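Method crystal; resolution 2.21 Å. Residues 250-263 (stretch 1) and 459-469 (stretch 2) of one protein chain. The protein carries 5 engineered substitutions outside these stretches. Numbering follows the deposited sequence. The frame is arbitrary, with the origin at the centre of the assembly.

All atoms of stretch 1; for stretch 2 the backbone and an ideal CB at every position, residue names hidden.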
# COMPACT_ATOMS: atom_id res chain seq x y z
N TYR A 250 2.35 -29.78 -4.80
CA TYR A 250 1.17 -30.00 -5.63
C TYR A 250 0.04 -29.05 -5.22
O TYR A 250 -0.58 -28.41 -6.07
CB TYR A 250 0.73 -31.46 -5.54
CG TYR A 250 -0.54 -31.80 -6.28
CD1 TYR A 250 -0.84 -31.22 -7.51
CD2 TYR A 250 -1.44 -32.72 -5.76
CE1 TYR A 250 -2.01 -31.53 -8.18
CE2 TYR A 250 -2.60 -33.04 -6.43
CZ TYR A 250 -2.88 -32.44 -7.64
OH TYR A 250 -4.04 -32.76 -8.31
N CYS A 251 -0.22 -28.95 -3.91
CA CYS A 251 -1.23 -28.02 -3.43
C CYS A 251 -0.88 -26.58 -3.79
O CYS A 251 -1.75 -25.82 -4.23
CB CYS A 251 -1.41 -28.18 -1.92
SG CYS A 251 -2.62 -27.04 -1.19
N VAL A 252 0.38 -26.19 -3.60
CA VAL A 252 0.78 -24.81 -3.85
C VAL A 252 0.58 -24.46 -5.32
O VAL A 252 0.09 -23.37 -5.65
CB VAL A 252 2.23 -24.57 -3.41
CG1 VAL A 252 2.72 -23.20 -3.87
CG2 VAL A 252 2.35 -24.69 -1.90
N ASN A 253 0.94 -25.37 -6.23
CA ASN A 253 0.77 -25.11 -7.65
C ASN A 253 -0.70 -24.95 -8.02
O ASN A 253 -1.03 -24.15 -8.91
CB ASN A 253 1.40 -26.23 -8.47
CG ASN A 253 2.91 -26.13 -8.52
OD1 ASN A 253 3.47 -25.04 -8.45
ND2 ASN A 253 3.57 -27.28 -8.65
N VAL A 254 -1.59 -25.68 -7.36
CA VAL A 254 -3.02 -25.58 -7.67
C VAL A 254 -3.57 -24.24 -7.19
O VAL A 254 -4.27 -23.54 -7.94
CB VAL A 254 -3.79 -26.76 -7.06
CG1 VAL A 254 -5.29 -26.58 -7.26
CG2 VAL A 254 -3.33 -28.07 -7.69
N ILE A 255 -3.26 -23.86 -5.95
CA ILE A 255 -3.75 -22.59 -5.43
C ILE A 255 -3.16 -21.43 -6.20
O ILE A 255 -3.84 -20.42 -6.46
CB ILE A 255 -3.47 -22.48 -3.92
CG1 ILE A 255 -3.92 -23.74 -3.19
CG2 ILE A 255 -4.18 -21.27 -3.34
CD1 ILE A 255 -5.41 -23.98 -3.24
N LYS A 256 -1.88 -21.54 -6.60
CA LYS A 256 -1.28 -20.49 -7.42
C LYS A 256 -2.03 -20.31 -8.73
O LYS A 256 -2.19 -19.18 -9.21
CB LYS A 256 0.19 -20.82 -7.70
CG LYS A 256 1.14 -20.43 -6.58
CD LYS A 256 2.59 -20.47 -7.06
CE LYS A 256 3.53 -19.83 -6.05
NZ LYS A 256 4.90 -19.68 -6.60
N GLY A 257 -2.51 -21.40 -9.32
CA GLY A 257 -3.29 -21.29 -10.54
C GLY A 257 -4.67 -20.72 -10.29
O GLY A 257 -5.16 -19.89 -11.06
N CYS A 258 -5.33 -21.16 -9.21
CA CYS A 258 -6.62 -20.59 -8.84
C CYS A 258 -6.51 -19.09 -8.61
O CYS A 258 -7.41 -18.32 -8.98
CB CYS A 258 -7.16 -21.28 -7.59
SG CYS A 258 -7.91 -22.90 -7.88
N LEU A 259 -5.41 -18.64 -8.01
CA LEU A 259 -5.19 -17.23 -7.71
C LEU A 259 -4.20 -16.58 -8.67
O LEU A 259 -3.56 -15.58 -8.32
CB LEU A 259 -4.70 -17.08 -6.27
CG LEU A 259 -5.51 -17.79 -5.18
CD1 LEU A 259 -4.92 -17.51 -3.81
CD2 LEU A 259 -6.97 -17.38 -5.24
N HIS A 260 -4.08 -17.11 -9.89
CA HIS A 260 -3.09 -16.58 -10.82
C HIS A 260 -3.46 -15.19 -11.33
O HIS A 260 -2.58 -14.48 -11.82
CB HIS A 260 -2.91 -17.54 -12.00
CG HIS A 260 -1.76 -17.18 -12.90
ND1 HIS A 260 -0.47 -17.11 -12.44
CD2 HIS A 260 -1.72 -16.86 -14.21
CE1 HIS A 260 0.33 -16.77 -13.44
NE2 HIS A 260 -0.41 -16.61 -14.52
N TYR A 261 -4.72 -14.79 -11.23
CA TYR A 261 -5.11 -13.44 -11.61
C TYR A 261 -4.44 -12.38 -10.74
O TYR A 261 -4.53 -11.19 -11.06
CB TYR A 261 -6.63 -13.28 -11.55
CG TYR A 261 -7.23 -13.43 -10.17
CD1 TYR A 261 -7.60 -14.68 -9.67
CD2 TYR A 261 -7.43 -12.32 -9.35
CE1 TYR A 261 -8.15 -14.81 -8.41
CE2 TYR A 261 -7.98 -12.45 -8.09
CZ TYR A 261 -8.34 -13.69 -7.63
OH TYR A 261 -8.89 -13.82 -6.37
N GLN A 262 -3.78 -12.78 -9.65
CA GLN A 262 -3.08 -11.88 -8.76
C GLN A 262 -1.59 -11.80 -9.06
O GLN A 262 -0.84 -11.26 -8.24
CB GLN A 262 -3.28 -12.32 -7.30
CG GLN A 262 -4.73 -12.40 -6.87
CD GLN A 262 -4.90 -13.08 -5.53
OE1 GLN A 262 -3.95 -13.64 -4.98
NE2 GLN A 262 -6.11 -13.03 -4.98
N HIS A 263 -1.15 -12.32 -10.20
CA HIS A 263 0.29 -12.43 -10.47
C HIS A 263 0.94 -11.06 -10.58
O HIS A 263 1.87 -10.74 -9.84
CB HIS A 263 0.53 -13.25 -11.73
CG HIS A 263 1.98 -13.56 -11.98
ND1 HIS A 263 2.64 -14.57 -11.31
CD2 HIS A 263 2.89 -12.98 -12.79
CE1 HIS A 263 3.90 -14.61 -11.72
NE2 HIS A 263 4.08 -13.66 -12.62
N UNK A 459 2.49 -10.81 0.96
CA UNK A 459 1.17 -11.31 1.33
C UNK A 459 0.54 -12.12 0.20
O UNK A 459 -0.02 -13.20 0.44
CB UNK A 459 0.25 -10.15 1.71
N UNK A 460 0.63 -11.63 -1.03
CA UNK A 460 -0.09 -12.25 -2.14
C UNK A 460 0.57 -13.55 -2.59
O UNK A 460 -0.12 -14.53 -2.88
CB UNK A 460 -0.18 -11.28 -3.32
N UNK A 461 1.91 -13.58 -2.64
CA UNK A 461 2.59 -14.82 -3.02
C UNK A 461 2.56 -15.85 -1.90
O UNK A 461 2.79 -17.04 -2.16
CB UNK A 461 4.04 -14.53 -3.41
N UNK A 462 2.26 -15.44 -0.67
CA UNK A 462 2.17 -16.35 0.46
C UNK A 462 0.78 -16.95 0.62
O UNK A 462 0.63 -17.91 1.39
CB UNK A 462 2.57 -15.62 1.75
N UNK A 463 -0.23 -16.42 -0.08
CA UNK A 463 -1.57 -16.98 0.02
C UNK A 463 -1.62 -18.47 -0.32
O UNK A 463 -2.20 -19.24 0.47
CB UNK A 463 -2.52 -16.21 -0.90
N UNK A 464 -1.06 -18.94 -1.45
CA UNK A 464 -1.08 -20.39 -1.69
C UNK A 464 -0.41 -21.20 -0.60
O UNK A 464 -0.90 -22.27 -0.23
CB UNK A 464 -0.40 -20.70 -3.03
N UNK A 465 0.71 -20.71 -0.06
CA UNK A 465 1.33 -21.39 1.07
C UNK A 465 0.47 -21.31 2.32
O UNK A 465 0.48 -22.23 3.14
CB UNK A 465 2.71 -20.79 1.35
N UNK A 466 -0.29 -20.23 2.48
CA UNK A 466 -1.17 -20.10 3.64
C UNK A 466 -2.38 -21.01 3.50
O UNK A 466 -2.83 -21.61 4.49
CB UNK A 466 -1.62 -18.65 3.82
N UNK A 467 -2.93 -21.14 2.29
CA UNK A 467 -4.09 -22.00 2.08
C UNK A 467 -3.73 -23.46 2.31
O UNK A 467 -4.52 -24.22 2.89
CB UNK A 467 -4.65 -21.81 0.67
N UNK A 468 -2.54 -23.88 1.89
CA UNK A 468 -2.13 -25.27 1.99
C UNK A 468 -1.64 -25.65 3.39
O UNK A 468 -1.08 -26.74 3.55
CB UNK A 468 -1.03 -25.55 0.96
N UNK A 469 -1.84 -24.80 4.39
CA UNK A 469 -1.39 -25.08 5.75
C UNK A 469 -2.51 -25.09 6.78
O UNK A 469 -2.22 -25.25 7.97
CB UNK A 469 -0.34 -24.05 6.16

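At position 459 CA-to-CB points sideways and no atom of stretch 1 lies within 5.5 Å of the ideal CB, so the choice is open; the residue is Phe 459, which makes no contact with it. Position 460 points toward stretch 1, its ideal CB 4.8 Å from OE1 of Gln 262. A polar side chain or a large one reaching past the amide would suit. Trp 460 takes the m rotamer and sets its ring edge near the amide, CE3 lying 3.4 Å from Gln 262 OE1. A water ties the same pair together, donating to Gln 262 OE1 (2.5 Å from the water O) and to the backbone O of Trp 460 (2.8 Å).

Positions 461 and 462 find nothing of stretch 1 near their ideal CB atoms, and many residues would do; they are Ser 461 and Asn 462.

The ideal CB of position 463 lies 4.0 Å from CD1 of Leu 259, which calls for an aliphatic residue. Leu 463 packs its CB 4.0 Å from Leu 259 CD1, and its CD1 comes within 3.9 Å of Gln 262 OE1.

Position 464 sits close against the helix of stretch 1: its ideal CB is 3.7 Å from Ile 255 CB, 3.8 Å from Val 252 O and 3.9 Å from Lys 256 CG. A compact apolar side chain fits. The backbone adds a hint, since N of 464 makes no bond to the preceding turn and phi is -59°, both compatible with proline. Pro 464 lays CG 3.6 Å from Lys 256 CG, against the aliphatic part of the lysine, while its CA meets Ile 255 CG2 at 3.6 Å.

At position 465 CA-to-CB points away, yet a long or flat side chain could turn back to Val 252. His 465 does so, with Val 252 CG1 over one ring face in a CH-pi contact, 3.9 Å from CE1. Position 466 is out of reach and undemanding; it is Ser 466.

Position 467 points toward Ile 255, its ideal CB 4.1 Å from CG2, favouring an aliphatic residue. Val 467 places CG1 3.9 Å from Ile 255 CD1.

At position 468 the ideal CB sits 3.1 Å from Cys 251 SG, too close for nonbonded packing but right for a disulfide. Cys 468 supplies it: its SG bonds Cys 251 SG at 2.0 Å with chi3 of -93°, and also packs 3.8 Å from Ile 255 CG1.

Position 469 is free of stretch 1; Ser 469 OG donates a hydrogen bond to His 465 O, 3.0 Å away.

Stretch 2 459-469: FWSNLPHSVCS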
# COMPACT_ATOMS: atom_id res chain seq x y z
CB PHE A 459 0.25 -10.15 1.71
CG PHE A 459 -1.19 -10.54 1.87
CD1 PHE A 459 -1.64 -11.09 3.06
CD2 PHE A 459 -2.09 -10.38 0.83
CE1 PHE A 459 -2.97 -11.46 3.21
CE2 PHE A 459 -3.41 -10.75 0.97
CZ PHE A 459 -3.85 -11.29 2.17
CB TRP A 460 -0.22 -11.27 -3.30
CG TRP A 460 -1.00 -10.05 -2.91
CD1 TRP A 460 -0.50 -8.83 -2.55
CD2 TRP A 460 -2.43 -9.93 -2.83
NE1 TRP A 460 -1.52 -7.97 -2.25
CE2 TRP A 460 -2.72 -8.62 -2.42
CE3 TRP A 460 -3.48 -10.81 -3.07
CZ2 TRP A 460 -4.02 -8.16 -2.24
CZ3 TRP A 460 -4.78 -10.36 -2.90
CH2 TRP A 460 -5.04 -9.04 -2.48
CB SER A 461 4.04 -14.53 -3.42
OG SER A 461 4.76 -13.93 -2.35
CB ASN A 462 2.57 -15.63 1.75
CG ASN A 462 2.74 -16.57 2.92
OD1 ASN A 462 3.76 -17.25 3.05
ND2 ASN A 462 1.74 -16.62 3.80
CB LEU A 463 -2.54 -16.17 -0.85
CG LEU A 463 -3.26 -15.00 -0.17
CD1 LEU A 463 -4.12 -14.26 -1.16
CD2 LEU A 463 -4.09 -15.51 1.00
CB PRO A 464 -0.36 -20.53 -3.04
CG PRO A 464 0.42 -19.28 -3.20
CD PRO A 464 -0.41 -18.22 -2.55
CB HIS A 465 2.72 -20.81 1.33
CG HIS A 465 3.63 -20.90 0.15
ND1 HIS A 465 4.50 -21.96 -0.04
CD2 HIS A 465 3.81 -20.07 -0.91
CE1 HIS A 465 5.17 -21.77 -1.16
NE2 HIS A 465 4.77 -20.64 -1.71
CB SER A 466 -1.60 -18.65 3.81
OG SER A 466 -2.56 -18.52 4.85
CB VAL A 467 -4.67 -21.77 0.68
CG1 VAL A 467 -5.80 -22.75 0.39
CG2 VAL A 467 -5.17 -20.34 0.53
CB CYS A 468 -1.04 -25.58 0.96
SG CYS A 468 -1.56 -25.36 -0.76
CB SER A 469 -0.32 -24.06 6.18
OG SER A 469 0.85 -24.18 5.39
O HOH W 1 -2.23 -15.40 -4.50
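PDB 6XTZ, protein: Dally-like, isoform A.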